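Local coordinates for ESX-1 secretion system protein eccD1 (Mycobacterium tuberculosis, PDB 4KV2) that forms part of the ESX-1 type VII secretion system, which delivers virulence factors such as EsxA and EsxB to host cells, and contributes a ubiquitin-like domain, at residues Ile10-Arg15 with Glu40-Thr45; Pro69-Asp74 with Asp78-Val83. All coordinates share one frame; numbering follows the deposited sequence.

Contact 1: residues Ile10-Arg15 with Glu40-Thr45; sequences ILTGRR and EVLEDT
T12, the last residue of strand 5-12, meets L42 tip to tip: its OG1 lies 3.9 Å from CD1 of L42, and its CB packs on the same methyl. A type II' beta turn from T12 to R15 then reverses the chain, with G13 at positive phi, and closes with paired backbone bonds, T12 N to R15 O and R15 N to T12 O. R15 sends its CG out anti to the backbone N (chi1 176°) and bends at both chi2 and chi3, a course that carries the side chain past L42 in the opposite direction. R15 CG is 3.8 Å from CD2 of L42 and R15 NH1 3.7 Å from that same methyl, so one leucine branch serves the strand end and the other the arginine. Farther along, the guanidinium takes CG2 of T45 over one face, while R15 NH2 comes within 3.6 Å of T45 OG1, a proximity without a hydrogen bond. L42 and T45 are themselves the ends of a type I turn that follows helix 31-41. The hairpin between strands 5-12 and 15-22 thus packs against the helix exit, with T12 also touching L50 and F53, and L42 touching F55 and T17 of strand 15-22.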
loop_
_atom_site.group_PDB
_atom_site.type_symbol
_atom_site.label_atom_id
_atom_site.label_comp_id
_atom_site.label_asym_id
_atom_site.label_seq_id
_atom_site.Cartn_x
_atom_site.Cartn_y
_atom_site.Cartn_z
ATOM N N ILE A 10 4.948 -12.286 2.340
ATOM C CA ILE A 10 6.343 -11.919 2.189
ATOM C C ILE A 10 7.196 -12.686 3.191
ATOM O O ILE A 10 6.947 -12.614 4.404
ATOM C CB ILE A 10 6.575 -10.405 2.455
ATOM C CG1 ILE A 10 5.675 -9.559 1.556
ATOM C CG2 ILE A 10 8.057 -10.049 2.274
ATOM C CD1 ILE A 10 5.759 -9.873 0.068
ATOM N N LEU A 11 8.190 -13.403 2.687
ATOM C CA LEU A 11 9.208 -14.059 3.517
ATOM C C LEU A 11 10.411 -13.139 3.764
ATOM O O LEU A 11 11.051 -12.717 2.825
ATOM C CB LEU A 11 9.701 -15.323 2.805
ATOM C CG LEU A 11 10.683 -16.250 3.546
ATOM C CD1 LEU A 11 10.126 -16.722 4.894
ATOM C CD2 LEU A 11 10.971 -17.434 2.645
ATOM N N THR A 12 10.721 -12.871 5.024
ATOM C CA THR A 12 11.885 -12.103 5.435
ATOM C C THR A 12 12.627 -12.973 6.449
ATOM O O THR A 12 12.267 -13.029 7.624
ATOM C CB THR A 12 11.506 -10.750 6.066
ATOM O OG1 THR A 12 10.604 -10.037 5.211
ATOM C CG2 THR A 12 12.725 -9.901 6.257
ATOM N N GLY A 13 13.657 -13.676 5.972
ATOM C CA GLY A 13 14.376 -14.663 6.776
ATOM C C GLY A 13 13.417 -15.779 7.126
ATOM O O GLY A 13 12.982 -16.523 6.245
ATOM N N ARG A 14 13.052 -15.867 8.399
ATOM C CA ARG A 14 12.150 -16.911 8.872
ATOM C C ARG A 14 10.749 -16.399 9.046
ATOM O O ARG A 14 9.853 -17.177 9.310
ATOM C CB ARG A 14 12.582 -17.415 10.237
ATOM C CG ARG A 14 13.942 -18.037 10.245
ATOM C CD ARG A 14 14.048 -19.096 11.326
ATOM N NE ARG A 14 14.649 -18.590 12.553
ATOM C CZ ARG A 14 15.936 -18.263 12.685
ATOM N NH1 ARG A 14 16.764 -18.356 11.645
ATOM N NH2 ARG A 14 16.403 -17.835 13.861
ATOM N N ARG A 15 10.583 -15.086 8.960
ATOM C CA ARG A 15 9.311 -14.459 9.251
ATOM C C ARG A 15 8.467 -14.370 8.005
ATOM O O ARG A 15 8.942 -13.964 6.953
ATOM C CB ARG A 15 9.514 -13.057 9.808
ATOM C CG ARG A 15 8.199 -12.310 10.045
ATOM C CD ARG A 15 7.340 -12.998 11.088
ATOM N NE ARG A 15 7.916 -12.850 12.419
ATOM C CZ ARG A 15 7.684 -11.829 13.247
ATOM N NH1 ARG A 15 6.877 -10.825 12.906
ATOM N NH2 ARG A 15 8.282 -11.805 14.435
ATOM N N GLU A 40 8.607 -0.935 9.023
ATOM C CA GLU A 40 7.995 -0.490 10.291
ATOM C C GLU A 40 7.440 -1.706 11.028
ATOM O O GLU A 40 7.658 -1.892 12.242
ATOM C CB GLU A 40 6.856 0.506 10.035
ATOM C CG GLU A 40 7.271 1.792 9.341
ATOM C CD GLU A 40 7.567 2.936 10.293
ATOM O OE1 GLU A 40 7.298 2.813 11.504
ATOM O OE2 GLU A 40 8.039 3.986 9.804
ATOM N N VAL A 41 6.738 -2.554 10.282
ATOM C CA VAL A 41 6.104 -3.748 10.868
ATOM C C VAL A 41 7.147 -4.614 11.556
ATOM O O VAL A 41 6.900 -5.118 12.638
ATOM C CB VAL A 41 5.320 -4.568 9.812
ATOM C CG1 VAL A 41 4.886 -5.921 10.353
ATOM C CG2 VAL A 41 4.086 -3.816 9.370
ATOM N N LEU A 42 8.318 -4.767 10.937
ATOM C CA LEU A 42 9.337 -5.679 11.437
ATOM C C LEU A 42 10.469 -4.967 12.169
ATOM O O LEU A 42 11.539 -5.558 12.380
ATOM C CB LEU A 42 9.896 -6.507 10.289
ATOM C CG LEU A 42 8.904 -7.388 9.539
ATOM C CD1 LEU A 42 9.574 -7.997 8.318
ATOM C CD2 LEU A 42 8.322 -8.487 10.408
ATOM N N GLU A 43 10.231 -3.725 12.599
ATOM C CA GLU A 43 11.305 -2.937 13.215
ATOM C C GLU A 43 11.789 -3.531 14.538
ATOM O O GLU A 43 12.974 -3.422 14.860
ATOM C CB GLU A 43 10.911 -1.467 13.393
ATOM C CG GLU A 43 9.913 -1.188 14.515
ATOM C CD GLU A 43 9.408 0.245 14.495
ATOM O OE1 GLU A 43 9.722 0.961 13.531
ATOM O OE2 GLU A 43 8.703 0.659 15.445
ATOM N N ASP A 44 10.878 -4.162 15.286
ATOM C CA ASP A 44 11.207 -4.779 16.586
ATOM C C ASP A 44 11.552 -6.267 16.500
ATOM O O ASP A 44 11.842 -6.895 17.511
ATOM C CB ASP A 44 10.048 -4.600 17.570
ATOM C CG ASP A 44 9.779 -3.141 17.910
ATOM O OD1 ASP A 44 10.705 -2.304 17.796
ATOM O OD2 ASP A 44 8.633 -2.843 18.309
ATOM N N THR A 45 11.525 -6.829 15.298
ATOM C CA THR A 45 11.843 -8.244 15.106
ATOM C C THR A 45 13.371 -8.474 15.182
ATOM O O THR A 45 14.126 -7.771 14.518
ATOM C CB THR A 45 11.275 -8.726 13.758
ATOM O OG1 THR A 45 9.845 -8.667 13.810
ATOM C CG2 THR A 45 11.692 -10.147 13.455
#

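Contact 2: residues Pro69-Asp74 with Asp78-Val83; sequences PPLKLD and DDAGVV
L71 packs on A80 and V82 in a plain apolar contact within the long irregular connection between strands 62-64 and 86-91. One leucine does the work for 69-74, and two small or branched residues receive it on 78-83. L71 points toward the other segment, and its CG stands anti to the carbonyl carbon (chi1 -52°), beside the backbone N; from there the fork reaches across to the turn. CD1 of L71 touches both partners: it is 4.0 Å from CB of A80 and equally 4.0 Å from CG2 of V82. CD2 of L71 makes a looser approach, 4.2 Å from CB of A80, which therefore faces both prongs of the leucine. V82 is met differently, its side chain crossing that of L71 at a slant and offering the CG2 methyl.

A80 sits within the type I beta turn from D78 to G81, closed by the 2.9 Å bond from G81 N to D78 O, and V82 follows just after it. Beyond G81, which has positive phi, V82 also points its side chain toward 69-74. The arrangement is also held from outside: L71 pairs through its backbone with F63 of strand 62-64, R65 NH2 bonds to A80 O, and V82 packs on V8 of strand 5-12.

No hydrogen bond or salt bridge crosses between the two segments; the bonds described run within 78-83 or to residues outside both. Their mutual attachment is by methyl groups alone, over a modest 115 Å² of buried surface, so the fit probably depends on the shape of those groups rather than on directional bonds.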
loop_
_atom_site.group_PDB
_atom_site.type_symbol
_atom_site.label_atom_id
_atom_site.label_comp_id
_atom_site.label_asym_id
_atom_site.label_seq_id
_atom_site.Cartn_x
_atom_site.Cartn_y
_atom_site.Cartn_z
ATOM N N PRO A 69 14.887 -15.003 -10.164
ATOM C CA PRO A 69 15.127 -13.629 -10.602
ATOM C C PRO A 69 13.887 -12.762 -10.337
ATOM O O PRO A 69 12.794 -13.291 -10.291
ATOM C CB PRO A 69 15.390 -13.777 -12.093
ATOM C CG PRO A 69 15.956 -15.142 -12.222
ATOM C CD PRO A 69 15.171 -15.973 -11.240
ATOM N N PRO A 70 14.072 -11.448 -10.142
ATOM C CA PRO A 70 12.968 -10.592 -9.758
ATOM C C PRO A 70 11.944 -10.357 -10.856
ATOM O O PRO A 70 12.277 -10.246 -12.043
ATOM C CB PRO A 70 13.656 -9.264 -9.400
ATOM C CG PRO A 70 14.937 -9.270 -10.141
ATOM C CD PRO A 70 15.352 -10.723 -10.188
ATOM N N LEU A 71 10.695 -10.265 -10.433
ATOM C CA LEU A 71 9.602 -9.889 -11.312
ATOM C C LEU A 71 9.790 -8.495 -11.871
ATOM O O LEU A 71 10.237 -7.590 -11.176
ATOM C CB LEU A 71 8.246 -9.966 -10.571
ATOM C CG LEU A 71 7.955 -11.297 -9.857
ATOM C CD1 LEU A 71 6.595 -11.250 -9.154
ATOM C CD2 LEU A 71 7.994 -12.428 -10.868
ATOM N N LYS A 72 9.413 -8.339 -13.138
ATOM C CA LYS A 72 9.412 -7.030 -13.815
ATOM C C LYS A 72 8.506 -6.024 -13.104
ATOM O O LYS A 72 7.298 -6.263 -12.891
ATOM C CB LYS A 72 8.991 -7.172 -15.289
ATOM C CG LYS A 72 9.956 -7.994 -16.129
ATOM C CD LYS A 72 11.214 -7.208 -16.471
ATOM C CE LYS A 72 12.346 -8.119 -16.904
ATOM N NZ LYS A 72 12.143 -8.607 -18.289
ATOM N N LEU A 73 9.101 -4.887 -12.754
ATOM C CA LEU A 73 8.408 -3.828 -12.034
ATOM C C LEU A 73 7.314 -3.136 -12.839
ATOM O O LEU A 73 6.371 -2.574 -12.250
ATOM C CB LEU A 73 9.414 -2.772 -11.556
ATOM C CG LEU A 73 10.215 -3.162 -10.319
ATOM C CD1 LEU A 73 11.470 -2.309 -10.234
ATOM C CD2 LEU A 73 9.384 -3.032 -9.065
ATOM N N ASP A 74 7.402 -3.180 -14.160
ATOM C CA ASP A 74 6.323 -2.621 -14.992
ATOM C C ASP A 74 5.129 -3.555 -15.197
ATOM O O ASP A 74 4.169 -3.207 -15.882
ATOM C CB ASP A 74 6.848 -2.077 -16.323
ATOM C CG ASP A 74 7.426 -3.140 -17.234
ATOM O OD1 ASP A 74 7.564 -4.317 -16.865
ATOM O OD2 ASP A 74 7.779 -2.777 -18.355
ATOM N N ASP A 78 -0.919 -9.852 -11.438
ATOM C CA ASP A 78 -1.698 -10.681 -12.365
ATOM C C ASP A 78 -0.867 -11.043 -13.599
ATOM O O ASP A 78 -0.835 -12.201 -14.006
ATOM C CB ASP A 78 -2.956 -9.960 -12.849
ATOM C CG ASP A 78 -4.068 -9.893 -11.805
ATOM O OD1 ASP A 78 -4.103 -10.683 -10.842
ATOM O OD2 ASP A 78 -4.952 -9.033 -11.983
ATOM N N ASP A 79 -0.219 -10.037 -14.194
ATOM C CA ASP A 79 0.663 -10.229 -15.363
ATOM C C ASP A 79 1.718 -11.284 -15.044
ATOM O O ASP A 79 1.998 -12.136 -15.869
ATOM C CB ASP A 79 1.409 -8.945 -15.738
ATOM C CG ASP A 79 0.513 -7.846 -16.288
ATOM O OD1 ASP A 79 -0.575 -8.129 -16.850
ATOM O OD2 ASP A 79 0.929 -6.664 -16.161
ATOM N N ALA A 80 2.276 -11.229 -13.829
ATOM C CA ALA A 80 3.318 -12.163 -13.412
ATOM C C ALA A 80 2.792 -13.515 -12.968
ATOM O O ALA A 80 3.578 -14.375 -12.545
ATOM C CB ALA A 80 4.163 -11.548 -12.287
ATOM N N GLY A 81 1.481 -13.722 -13.043
ATOM C CA GLY A 81 0.907 -14.999 -12.667
ATOM C C GLY A 81 0.937 -15.294 -11.181
ATOM O O GLY A 81 0.917 -16.449 -10.781
ATOM N N VAL A 82 0.931 -14.264 -10.353
ATOM C CA VAL A 82 0.949 -14.467 -8.906
ATOM C C VAL A 82 -0.475 -14.714 -8.397
ATOM O O VAL A 82 -1.379 -13.918 -8.659
ATOM C CB VAL A 82 1.591 -13.257 -8.190
ATOM C CG1 VAL A 82 1.576 -13.435 -6.684
ATOM C CG2 VAL A 82 3.021 -13.057 -8.662
ATOM N N VAL A 83 -0.650 -15.793 -7.641
ATOM C CA VAL A 83 -1.968 -16.246 -7.170
ATOM C C VAL A 83 -2.079 -16.004 -5.682
ATOM O O VAL A 83 -1.060 -15.823 -5.020
ATOM C CB VAL A 83 -2.218 -17.750 -7.496
ATOM C CG1 VAL A 83 -2.166 -17.982 -8.996
ATOM C CG2 VAL A 83 -1.211 -18.671 -6.807
#

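Starting at the N terminus, strand 5-12 runs into the hairpin turn of contact 1, and the chain passes through strand 15-22 and most of helix 31-41 before 40-45, the helix's last residues and the turn after it, closes the loop. Contact 2 opens later, after strand 62-64, and closes a much shorter loop, with three residues between its segments, before strand 86-91. The two are therefore in series, neither nested nor crossed. The centres of contact 1 and contact 2 are 22 Å apart, on opposite sides of the chain's centre. Contact 1 ties the hairpin to the helix exit; contact 2 gathers the later connection. Strand 5-12 belongs to both settings, carrying T12 and V8, which V82 packs on.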